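Local atomic coordinates of 4-phosphoerythronate dehydrogenase (PDB entry 4PRK), a protein that probably catalyses the NAD-dependent interconversion of pyruvate and D-lactate, as a D-lactate dehydrogenase of the D-isomer-specific 2-hydroxyacid dehydrogenase family. Residues E32-E37 with E59-K64; I152-I157 with V172-V177. All blocks are in the same frame, centred on the assembly; numbering follows the deposited sequence.

Contact 1 of 2, residues E32-E37 with E59-K64; sequences ESLSAE and EIVYKK
In the flavodoxin-like (Rossmann-like) alpha/beta domain, whose five-stranded parallel sheet has the order 2-1-3-4-5, the loop following 26-30, an outermost strand of that sheet within the chain, packs against the N-terminal part of helix 60-67 through a small set of aliphatic groups. Residues 32-37 form no regular structure, whereas 60-64 are helical, with Lys63 N bonded to Glu59 O. Leu34 and Val61 carry the meeting and approach tip to tip. The leucine points toward the helix with CG anti to its backbone N (chi1 171°), which extends the isobutyl group outward from the loop. Val61 likewise has CG1 anti to the backbone N (chi1 176°), and this methyl faces the fork of the leucine. Leu34 CD2 lies 3.5 Å from Val61 CG1, tighter than usual van der Waals contact; CG of the leucine is almost as near to the same methyl, and CD1 is farther. Both side chains are buried, and both also touch Val39, which follows the first segment. The second branch of the valine turns to the loop backbone instead, and Val61 CG2 rests 3.5 Å from Ala36 N. One valine thus spans two neighbours, one methyl on a side chain and the other on the main chain.

Polar contacts within and just after the loop accompany this packing. Ser35 OG donates to Glu37 OE1, which it meets from above the carboxylate plane, and Asn38 accepts from Ser35 N and donates to Ser33 O. At the flank of the helix, Lys64 forms a salt bridge to Asp40. On the more exposed side of the contact, the delta methyl of Ile60 reaches back to the loop, its CD1 lying a tight 3.4 Å from Ala36 CB.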
ATOM      1  N   GLU A  32       4.278 -43.953  -4.643  1.00 63.80           N
ATOM      2  CA  GLU A  32       4.991 -44.025  -3.391  1.00 66.05           C
ATOM      3  C   GLU A  32       6.297 -43.264  -3.401  1.00 65.03           C
ATOM      4  O   GLU A  32       6.866 -42.940  -4.464  1.00 58.31           O
ATOM      5  CB  GLU A  32       5.241 -45.495  -2.971  1.00 70.40           C
ATOM      6  CG  GLU A  32       4.236 -45.999  -1.946  1.00 71.95           C
ATOM      7  CD  GLU A  32       3.891 -44.914  -0.942  1.00 76.82           C
ATOM      8  OE1 GLU A  32       2.759 -44.385  -1.026  1.00 81.57           O
ATOM      9  OE2 GLU A  32       4.771 -44.541  -0.124  1.00 63.11           O
ATOM     10  N   SER A  33       6.803 -43.067  -2.196  1.00 62.09           N
ATOM     11  CA  SER A  33       8.106 -42.486  -1.986  1.00 67.85           C
ATOM     12  C   SER A  33       9.201 -43.442  -2.431  1.00 68.22           C
ATOM     13  O   SER A  33       9.022 -44.654  -2.482  1.00 60.82           O
ATOM     14  CB  SER A  33       8.280 -42.116  -0.523  1.00 64.79           C
ATOM     15  OG  SER A  33       7.436 -41.039  -0.190  1.00 63.47           O
ATOM     16  N   LEU A  34      10.342 -42.876  -2.770  1.00 64.60           N
ATOM     17  CA  LEU A  34      11.434 -43.662  -3.272  1.00 68.94           C
ATOM     18  C   LEU A  34      11.829 -44.678  -2.222  1.00 71.76           C
ATOM     19  O   LEU A  34      11.903 -44.374  -1.046  1.00 68.43           O
ATOM     20  CB  LEU A  34      12.609 -42.746  -3.586  1.00 68.85           C
ATOM     21  CG  LEU A  34      13.967 -43.338  -3.937  1.00 67.44           C
ATOM     22  CD1 LEU A  34      13.941 -43.894  -5.348  1.00 64.42           C
ATOM     23  CD2 LEU A  34      15.019 -42.257  -3.815  1.00 63.86           C
ATOM     24  N   SER A  35      12.063 -45.899  -2.665  1.00 75.01           N
ATOM     25  CA  SER A  35      12.485 -46.972  -1.786  1.00 74.04           C
ATOM     26  C   SER A  35      13.168 -48.043  -2.608  1.00 76.31           C
ATOM     27  O   SER A  35      13.084 -48.051  -3.825  1.00 70.88           O
ATOM     28  CB  SER A  35      11.304 -47.544  -1.001  1.00 75.64           C
ATOM     29  OG  SER A  35      10.713 -48.647  -1.656  1.00 76.39           O
ATOM     30  N   ALA A  36      13.805 -48.979  -1.931  1.00 79.58           N
ATOM     31  CA  ALA A  36      14.526 -50.023  -2.618  1.00 83.16           C
ATOM     32  C   ALA A  36      13.524 -50.730  -3.505  1.00 82.36           C
ATOM     33  O   ALA A  36      13.873 -51.240  -4.564  1.00 81.89           O
ATOM     34  CB  ALA A  36      15.128 -50.989  -1.620  1.00 88.46           C
ATOM     35  N   GLU A  37      12.279 -50.766  -3.052  1.00 81.49           N
ATOM     36  CA  GLU A  37      11.191 -51.369  -3.799  1.00 78.06           C
ATOM     37  C   GLU A  37      10.911 -50.701  -5.143  1.00 76.85           C
ATOM     38  O   GLU A  37      10.574 -51.382  -6.100  1.00 74.74           O
ATOM     39  CB  GLU A  37       9.920 -51.365  -2.960  1.00 82.00           C
ATOM     40  CG  GLU A  37       9.909 -52.382  -1.836  1.00 82.82           C
ATOM     41  CD  GLU A  37       9.348 -51.820  -0.547  1.00 86.81           C
ATOM     42  OE1 GLU A  37       8.964 -50.636  -0.537  1.00 83.95           O
ATOM     43  OE2 GLU A  37       9.290 -52.561   0.456  1.00 85.29           O
ATOM     44  N   GLU A  59      21.205 -47.955   1.572  1.00 76.06           N
ATOM     45  CA  GLU A  59      22.223 -47.361   0.701  1.00 72.56           C
ATOM     46  C   GLU A  59      22.112 -47.790  -0.776  1.00 71.05           C
ATOM     47  O   GLU A  59      22.669 -47.110  -1.653  1.00 65.99           O
ATOM     48  CB  GLU A  59      23.620 -47.666   1.242  1.00 73.92           C
ATOM     49  CG  GLU A  59      24.712 -47.709   0.178  1.00 74.54           C
ATOM     50  CD  GLU A  59      26.093 -47.600   0.759  1.00 75.33           C
ATOM     51  OE1 GLU A  59      26.198 -47.471   1.992  1.00 74.07           O
ATOM     52  OE2 GLU A  59      27.062 -47.626  -0.025  1.00 72.61           O
ATOM     53  N   ILE A  60      21.405 -48.896  -1.047  1.00 70.41           N
ATOM     54  CA  ILE A  60      21.328 -49.480  -2.411  1.00 76.66           C
ATOM     55  C   ILE A  60      20.490 -48.585  -3.346  1.00 81.05           C
ATOM     56  O   ILE A  60      20.724 -48.528  -4.567  1.00 72.33           O
ATOM     57  CB  ILE A  60      20.842 -50.971  -2.414  1.00 76.44           C
ATOM     58  CG1 ILE A  60      19.307 -51.123  -2.543  1.00 74.95           C
ATOM     59  CG2 ILE A  60      21.380 -51.715  -1.189  1.00 79.67           C
ATOM     60  CD1 ILE A  60      18.481 -50.690  -1.342  1.00 73.58           C
ATOM     61  N   VAL A  61      19.534 -47.873  -2.745  1.00 83.58           N
ATOM     62  CA  VAL A  61      18.814 -46.794  -3.422  1.00 82.20           C
ATOM     63  C   VAL A  61      19.820 -45.747  -3.972  1.00 83.60           C
ATOM     64  O   VAL A  61      19.865 -45.486  -5.191  1.00 84.10           O
ATOM     65  CB  VAL A  61      17.792 -46.149  -2.461  1.00 74.86           C
ATOM     66  CG1 VAL A  61      17.102 -44.959  -3.126  1.00 73.28           C
ATOM     67  CG2 VAL A  61      16.785 -47.199  -1.964  1.00 72.86           C
ATOM     68  N   TYR A  62      20.651 -45.202  -3.081  1.00 75.15           N
ATOM     69  CA  TYR A  62      21.675 -44.229  -3.457  1.00 78.77           C
ATOM     70  C   TYR A  62      22.693 -44.812  -4.443  1.00 84.10           C
ATOM     71  O   TYR A  62      23.068 -44.135  -5.406  1.00 89.41           O
ATOM     72  CB  TYR A  62      22.440 -43.704  -2.233  1.00 82.20           C
ATOM     73  CG  TYR A  62      21.605 -43.008  -1.181  1.00 80.71           C
ATOM     74  CD1 TYR A  62      21.018 -43.736  -0.151  1.00 80.28           C
ATOM     75  CD2 TYR A  62      21.437 -41.623  -1.183  1.00 80.02           C
ATOM     76  CE1 TYR A  62      20.265 -43.125   0.836  1.00 76.01           C
ATOM     77  CE2 TYR A  62      20.691 -40.994  -0.189  1.00 81.60           C
ATOM     78  CZ  TYR A  62      20.097 -41.762   0.821  1.00 80.15           C
ATOM     79  OH  TYR A  62      19.345 -41.188   1.826  1.00 78.05           O
ATOM     80  N   LYS A  63      23.165 -46.040  -4.201  1.00 82.55           N
ATOM     81  CA  LYS A  63      24.085 -46.688  -5.145  1.00 83.83           C
ATOM     82  C   LYS A  63      23.426 -46.746  -6.505  1.00 75.87           C
ATOM     83  O   LYS A  63      24.037 -46.395  -7.517  1.00 69.94           O
ATOM     84  CB  LYS A  63      24.494 -48.112  -4.710  1.00 85.23           C
ATOM     85  CG  LYS A  63      25.342 -48.848  -5.761  1.00 89.39           C
ATOM     86  CD  LYS A  63      25.943 -50.164  -5.278  1.00 88.83           C
ATOM     87  CE  LYS A  63      27.003 -49.925  -4.210  1.00 91.58           C
ATOM     88  NZ  LYS A  63      27.877 -51.103  -3.960  1.00 94.29           N
ATOM     89  N   LYS A  64      22.168 -47.171  -6.512  1.00 75.91           N
ATOM     90  CA  LYS A  64      21.428 -47.369  -7.755  1.00 76.36           C
ATOM     91  C   LYS A  64      21.037 -46.087  -8.528  1.00 82.19           C
ATOM     92  O   LYS A  64      21.015 -46.109  -9.763  1.00 84.52           O
ATOM     93  CB  LYS A  64      20.218 -48.247  -7.482  1.00 70.58           C
ATOM     94  CG  LYS A  64      20.641 -49.665  -7.156  1.00 67.76           C
ATOM     95  CD  LYS A  64      19.474 -50.491  -6.669  1.00 70.23           C
ATOM     96  CE  LYS A  64      19.328 -51.759  -7.494  1.00 69.54           C
ATOM     97  NZ  LYS A  64      17.943 -52.274  -7.387  1.00 73.07           N
TER

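Contact 2 of 2, residues I152-I157 with V172-V177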
ATOM      1  N   ILE A 152       7.711 -12.087  16.044  1.00 29.35           N
ATOM      2  CA  ILE A 152       8.875 -12.676  16.729  1.00 29.49           C
ATOM      3  C   ILE A 152       9.648 -13.443  15.702  1.00 27.05           C
ATOM      4  O   ILE A 152       9.250 -14.527  15.316  1.00 26.77           O
ATOM      5  CB  ILE A 152       8.480 -13.640  17.851  1.00 32.89           C
ATOM      6  CG1 ILE A 152       7.511 -12.970  18.832  1.00 34.20           C
ATOM      7  CG2 ILE A 152       9.741 -14.075  18.607  1.00 34.66           C
ATOM      8  CD1 ILE A 152       8.026 -11.656  19.363  1.00 34.93           C
ATOM      9  N   GLY A 153      10.730 -12.875  15.210  1.00 25.42           N
ATOM     10  CA  GLY A 153      11.290 -13.346  13.943  1.00 25.94           C
ATOM     11  C   GLY A 153      10.632 -12.639  12.755  1.00 28.75           C
ATOM     12  O   GLY A 153       9.483 -12.217  12.823  1.00 28.85           O
ATOM     13  N   VAL A 154      11.375 -12.481  11.669  1.00 31.29           N
ATOM     14  CA  VAL A 154      10.826 -11.934  10.424  1.00 31.92           C
ATOM     15  C   VAL A 154      10.967 -12.949   9.282  1.00 31.06           C
ATOM     16  O   VAL A 154      10.061 -13.780   9.072  1.00 31.05           O
ATOM     17  CB  VAL A 154      11.505 -10.598  10.096  1.00 33.93           C
ATOM     18  CG1 VAL A 154      10.936 -10.027   8.800  1.00 34.19           C
ATOM     19  CG2 VAL A 154      11.313  -9.644  11.277  1.00 33.83           C
ATOM     20  N   GLY A 155      12.117 -12.964   8.597  1.00 27.64           N
ATOM     21  CA  GLY A 155      12.274 -13.854   7.443  1.00 26.14           C
ATOM     22  C   GLY A 155      11.365 -13.409   6.292  1.00 29.68           C
ATOM     23  O   GLY A 155      10.654 -12.353   6.365  1.00 29.39           O
ATOM     24  N   HIS A 156      11.374 -14.211   5.238  1.00 30.03           N
ATOM     25  CA  HIS A 156      10.547 -13.978   4.036  1.00 32.60           C
ATOM     26  C   HIS A 156       9.060 -13.924   4.392  1.00 27.51           C
ATOM     27  O   HIS A 156       8.362 -13.094   3.891  1.00 26.49           O
ATOM     28  CB  HIS A 156      10.705 -15.109   3.007  1.00 36.75           C
ATOM     29  CG  HIS A 156      12.070 -15.249   2.417  1.00 45.15           C
ATOM     30  ND1 HIS A 156      12.618 -14.308   1.560  1.00 58.21           N
ATOM     31  CD2 HIS A 156      12.957 -16.276   2.465  1.00 48.67           C
ATOM     32  CE1 HIS A 156      13.809 -14.725   1.154  1.00 56.87           C
ATOM     33  NE2 HIS A 156      14.031 -15.923   1.677  1.00 53.99           N
ATOM     34  N   ILE A 157       8.586 -14.804   5.274  1.00 27.15           N
ATOM     35  CA  ILE A 157       7.161 -14.863   5.668  1.00 25.39           C
ATOM     36  C   ILE A 157       6.707 -13.681   6.550  1.00 24.22           C
ATOM     37  O   ILE A 157       5.664 -12.995   6.293  1.00 26.24           O
ATOM     38  CB  ILE A 157       6.862 -16.221   6.311  1.00 25.02           C
ATOM     39  CG1 ILE A 157       7.035 -17.299   5.261  1.00 27.56           C
ATOM     40  CG2 ILE A 157       5.467 -16.299   6.876  1.00 23.86           C
ATOM     41  CD1 ILE A 157       6.956 -18.703   5.818  1.00 27.64           C
ATOM     42  N   VAL A 172       3.637  -1.964  12.855  1.00 24.10           N
ATOM     43  CA  VAL A 172       4.245  -3.265  12.966  1.00 23.43           C
ATOM     44  C   VAL A 172       5.630  -3.167  13.622  1.00 25.32           C
ATOM     45  O   VAL A 172       6.483  -2.419  13.165  1.00 22.94           O
ATOM     46  CB  VAL A 172       4.423  -3.926  11.585  1.00 25.40           C
ATOM     47  CG1 VAL A 172       5.056  -5.326  11.711  1.00 28.74           C
ATOM     48  CG2 VAL A 172       3.109  -3.997  10.883  1.00 26.37           C
ATOM     49  N   LEU A 173       5.833  -3.968  14.661  1.00 25.13           N
ATOM     50  CA  LEU A 173       7.087  -4.094  15.368  1.00 28.47           C
ATOM     51  C   LEU A 173       7.581  -5.497  15.170  1.00 29.13           C
ATOM     52  O   LEU A 173       6.777  -6.423  15.073  1.00 29.10           O
ATOM     53  CB  LEU A 173       6.888  -3.905  16.884  1.00 30.52           C
ATOM     54  CG  LEU A 173       6.356  -2.575  17.407  1.00 32.20           C
ATOM     55  CD1 LEU A 173       6.023  -2.629  18.866  1.00 32.97           C
ATOM     56  CD2 LEU A 173       7.382  -1.468  17.146  1.00 33.66           C
ATOM     57  N   ALA A 174       8.897  -5.668  15.135  1.00 27.77           N
ATOM     58  CA  ALA A 174       9.462  -6.999  15.020  1.00 29.23           C
ATOM     59  C   ALA A 174      10.718  -7.173  15.864  1.00 28.75           C
ATOM     60  O   ALA A 174      11.548  -6.273  15.908  1.00 27.32           O
ATOM     61  CB  ALA A 174       9.792  -7.276  13.555  1.00 30.54           C
ATOM     62  N   TYR A 175      10.850  -8.333  16.508  1.00 30.89           N
ATOM     63  CA  TYR A 175      12.070  -8.742  17.185  1.00 29.25           C
ATOM     64  C   TYR A 175      12.836  -9.636  16.247  1.00 29.42           C
ATOM     65  O   TYR A 175      12.272 -10.538  15.660  1.00 29.67           O
ATOM     66  CB  TYR A 175      11.805  -9.514  18.500  1.00 34.77           C
ATOM     67  CG  TYR A 175      13.131 -10.078  19.059  1.00 37.15           C
ATOM     68  CD1 TYR A 175      14.130  -9.215  19.482  1.00 38.36           C
ATOM     69  CD2 TYR A 175      13.398 -11.434  19.076  1.00 36.16           C
ATOM     70  CE1 TYR A 175      15.330  -9.687  19.935  1.00 39.26           C
ATOM     71  CE2 TYR A 175      14.588 -11.907  19.560  1.00 38.60           C
ATOM     72  CZ  TYR A 175      15.544 -11.018  19.993  1.00 39.82           C
ATOM     73  OH  TYR A 175      16.778 -11.442  20.449  1.00 47.57           O
ATOM     74  N   ASP A 176      14.127  -9.396  16.077  1.00 27.62           N
ATOM     75  CA  ASP A 176      14.946 -10.318  15.300  1.00 30.96           C
ATOM     76  C   ASP A 176      16.419 -10.236  15.700  1.00 30.82           C
ATOM     77  O   ASP A 176      16.829  -9.265  16.293  1.00 32.82           O
ATOM     78  CB  ASP A 176      14.769 -10.062  13.788  1.00 31.95           C
ATOM     79  CG  ASP A 176      15.098 -11.311  12.928  1.00 35.03           C
ATOM     80  OD1 ASP A 176      15.879 -12.200  13.330  1.00 42.42           O
ATOM     81  OD2 ASP A 176      14.589 -11.408  11.822  1.00 41.55           O
ATOM     82  N   VAL A 177      17.195 -11.232  15.336  1.00 31.70           N
ATOM     83  CA  VAL A 177      18.594 -11.272  15.699  1.00 37.31           C
ATOM     84  C   VAL A 177      19.479 -10.957  14.504  1.00 40.14           C
ATOM     85  O   VAL A 177      20.684 -11.003  14.640  1.00 42.87           O
ATOM     86  CB  VAL A 177      19.015 -12.616  16.372  1.00 40.11           C
ATOM     87  CG1 VAL A 177      18.362 -12.761  17.734  1.00 41.43           C
ATOM     88  CG2 VAL A 177      18.673 -13.821  15.507  1.00 39.03           C
TER
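Strand 148-152 and strand 171-175 run parallel in the Rossmann-type sheet, and here the first gives way to the glycine-rich turn leading into helix 155-167. Gly153 N donates to Tyr175 O at 2.8 Å, nearly along the C=O axis, and so closes the bridge between Ile152 and Tyr175. On the other edge of its strand, Ile152 O accepts from Thr206 OG1. Asp176, just past the strand end, has CG anti to its backbone N (chi1 -156°) and divides its carboxylate. OD1 takes Val177 N at 2.6 Å through its anti lone pair and a further weak bond from Ile178 N, while OD2 receives a weak, bent bond from Val154 N at 3.4 Å. Val154 crosses the aspartate at about a right angle, its CG2 packing 3.6 Å from Ala174 CB. An alanine in place of this aspartate removes both carboxylate oxygens, and would probably loosen the tie between the strand end and the glycine-rich turn and leave Val177 N without its partner. Gly153 and Gly155 fit a GxGxxG pattern, and in many NAD-dependent Rossmann enzymes an acidic residue ending the second strand binds the adenosine ribose hydroxyls; a comparable role for this carboxylate is plausible.

Contact 1 closes before contact 2 opens along the chain, and the two do not touch: their centres lie 40 Å apart and their nearest atoms about 23 Å, on opposite sides of the chain's centre. Contact 1 lies beside the five-stranded sheet, in the domain built on it, whereas contact 2 includes strand residues of the seven-stranded sheet of the NAD-binding domain. The first joins a loop to a helix by aliphatic packing, the second joins successive elements of a beta-alpha-beta unit partly by hydrogen bonds. Contact 2 lies where the dinucleotide would be expected to bind, and there His156 also bonds Glu182 of the second subunit.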